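Local structure of allantoin racemase (Pseudomonas fluorescens, 5LFD) at residues R2-N7 with M62-P67. The protein probably interconverts the D and L forms of 5-monosubstituted hydantoins. Sequence-based numbering, arbitrary orientation.
Sequences RILVVN and MAYDQP
Arg2, at the start of strand 2-7, reaches the backbone of Pro67 through NH1, which donates to Pro67 O over 3.1 Å. The N-H...O angle of 164° makes the bond nearly straight, and the oxygen lies at the edge of the guanidinium, in its plane, with the donor tilted from the carbonyl plane. The chain runs extended from the backbone until it bends at chi3 (-90°), and this turn brings NH1 to the carbonyl. At the bend, Arg2 CD lies 3.4 Å from Tyr64 OH; the guanidinium and phenol planes are steeply inclined to each other, and the hydroxyl approaches the guanidinium obliquely. NH2 of the same guanidinium forms a salt bridge with Glu31. Two residues on, Leu4 lays CD2 over one face of the Tyr64 ring, 3.8 Å from the centroid. That methyl sits 15° off the ring normal, which meets the geometry of a CH-pi contact. With CG anti to the backbone N, the Tyr64 ring is directed at Leu4, while Val33 of strand 31-35 touches both Leu4 and Tyr64. The contact thus packs the loop leaving helix 47-63 against the parallel sheet, in a beta-alpha-beta crossover from strand 31-35 to strand 70-74. Chemically, the guanidinium links a neutral carbonyl to a carboxylate, so its charge is probably balanced mainly by Glu31, while Leu4 and Tyr64 supply the apolar part.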
loop_
_atom_site.group_PDB
_atom_site.type_symbol
_atom_site.label_atom_id
_atom_site.label_comp_id
_atom_site.label_asym_id
_atom_site.label_seq_id
_atom_site.Cartn_x
_atom_site.Cartn_y
_atom_site.Cartn_z
ATOM N N ARG A 2 -38.955 -3.153 8.498
ATOM C CA ARG A 2 -38.725 -1.861 9.109
ATOM C C ARG A 2 -37.207 -1.519 9.174
ATOM O O ARG A 2 -36.438 -2.259 9.758
ATOM C CB ARG A 2 -39.314 -1.825 10.534
ATOM C CG ARG A 2 -39.362 -0.437 11.101
ATOM C CD ARG A 2 -40.017 -0.405 12.456
ATOM N NE ARG A 2 -41.468 -0.199 12.289
ATOM C CZ ARG A 2 -42.380 -0.944 12.890
ATOM N NH1 ARG A 2 -41.999 -1.914 13.709
ATOM N NH2 ARG A 2 -43.653 -0.711 12.684
ATOM N N ILE A 3 -36.855 -0.359 8.643
ATOM C CA ILE A 3 -35.491 0.123 8.652
ATOM C C ILE A 3 -35.387 1.454 9.408
ATOM O O ILE A 3 -36.043 2.462 9.036
ATOM C CB ILE A 3 -35.012 0.354 7.179
ATOM C CG1 ILE A 3 -35.117 -0.954 6.333
ATOM C CG2 ILE A 3 -33.629 0.993 7.173
ATOM C CD1 ILE A 3 -34.975 -0.670 4.821
ATOM N N LEU A 4 -34.568 1.479 10.466
ATOM C CA LEU A 4 -34.298 2.740 11.139
ATOM C C LEU A 4 -33.304 3.570 10.327
ATOM O O LEU A 4 -32.212 3.091 10.005
ATOM C CB LEU A 4 -33.780 2.515 12.573
ATOM C CG LEU A 4 -34.593 1.586 13.495
ATOM C CD1 LEU A 4 -33.934 1.473 14.875
ATOM C CD2 LEU A 4 -36.113 1.915 13.563
ATOM N N VAL A 5 -33.700 4.788 9.971
ATOM C CA VAL A 5 -32.816 5.796 9.354
ATOM C C VAL A 5 -32.459 6.935 10.323
ATOM O O VAL A 5 -33.280 7.846 10.598
ATOM C CB VAL A 5 -33.422 6.398 8.068
ATOM C CG1 VAL A 5 -32.458 7.345 7.400
ATOM C CG2 VAL A 5 -33.778 5.278 7.104
ATOM N N VAL A 6 -31.208 6.912 10.819
ATOM C CA VAL A 6 -30.847 7.768 11.925
ATOM C C VAL A 6 -29.947 8.910 11.483
ATOM O O VAL A 6 -28.861 8.707 10.871
ATOM C CB VAL A 6 -30.180 6.941 13.054
ATOM C CG1 VAL A 6 -30.111 7.785 14.308
ATOM C CG2 VAL A 6 -30.949 5.671 13.317
ATOM N N ASN A 7 -30.406 10.110 11.755
ATOM C CA ASN A 7 -29.644 11.310 11.490
ATOM C C ASN A 7 -28.476 11.285 12.482
ATOM O O ASN A 7 -28.623 10.789 13.617
ATOM C CB ASN A 7 -30.528 12.578 11.725
ATOM C CG ASN A 7 -29.900 13.875 11.184
ATOM O OD1 ASN A 7 -28.714 13.923 10.744
ATOM N ND2 ASN A 7 -30.688 14.963 11.225
ATOM N N MET A 62 -30.889 2.386 20.714
ATOM C CA MET A 62 -31.091 1.461 21.802
ATOM C C MET A 62 -32.338 1.851 22.592
ATOM O O MET A 62 -32.857 1.058 23.344
ATOM C CB MET A 62 -29.867 1.408 22.715
ATOM C CG MET A 62 -28.663 0.686 22.096
ATOM S SD MET A 62 -28.971 -1.024 21.532
ATOM C CE MET A 62 -29.184 -0.806 19.791
ATOM N N ALA A 63 -32.797 3.090 22.421
ATOM C CA ALA A 63 -33.997 3.583 23.088
ATOM C C ALA A 63 -35.257 3.183 22.319
ATOM O O ALA A 63 -36.344 3.189 22.875
ATOM C CB ALA A 63 -33.935 5.103 23.270
ATOM N N TYR A 64 -35.118 2.835 21.048
ATOM C CA TYR A 64 -36.269 2.458 20.223
ATOM C C TYR A 64 -36.749 1.060 20.664
ATOM O O TYR A 64 -35.956 0.143 20.795
ATOM C CB TYR A 64 -35.881 2.533 18.730
ATOM C CG TYR A 64 -37.021 2.384 17.735
ATOM C CD1 TYR A 64 -37.744 3.502 17.278
ATOM C CD2 TYR A 64 -37.353 1.135 17.247
ATOM C CE1 TYR A 64 -38.805 3.361 16.368
ATOM C CE2 TYR A 64 -38.379 0.969 16.338
ATOM C CZ TYR A 64 -39.112 2.062 15.901
ATOM O OH TYR A 64 -40.135 1.814 15.023
ATOM N N ASP A 65 -38.042 0.910 20.924
ATOM C CA ASP A 65 -38.583 -0.277 21.649
ATOM C C ASP A 65 -39.377 -1.274 20.763
ATOM O O ASP A 65 -39.678 -2.409 21.196
ATOM C CB ASP A 65 -39.501 0.239 22.741
ATOM C CG ASP A 65 -40.508 1.240 22.193
ATOM O OD1 ASP A 65 -40.099 2.224 21.508
ATOM O OD2 ASP A 65 -41.715 1.028 22.418
ATOM N N GLN A 66 -39.735 -0.839 19.548
ATOM C CA GLN A 66 -40.269 -1.722 18.494
ATOM C C GLN A 66 -39.189 -2.624 17.857
ATOM O O GLN A 66 -37.985 -2.387 18.035
ATOM C CB GLN A 66 -40.954 -0.907 17.398
ATOM C CG GLN A 66 -42.002 0.055 17.900
ATOM C CD GLN A 66 -43.262 -0.678 18.320
ATOM O OE1 GLN A 66 -43.244 -1.519 19.252
ATOM N NE2 GLN A 66 -44.375 -0.386 17.613
ATOM N N PRO A 67 -39.616 -3.685 17.142
ATOM C CA PRO A 67 -38.600 -4.406 16.400
ATOM C C PRO A 67 -38.361 -3.713 15.032
ATOM O O PRO A 67 -39.159 -2.861 14.588
ATOM C CB PRO A 67 -39.194 -5.842 16.286
ATOM C CG PRO A 67 -40.394 -5.856 17.224
ATOM C CD PRO A 67 -40.890 -4.438 17.176
#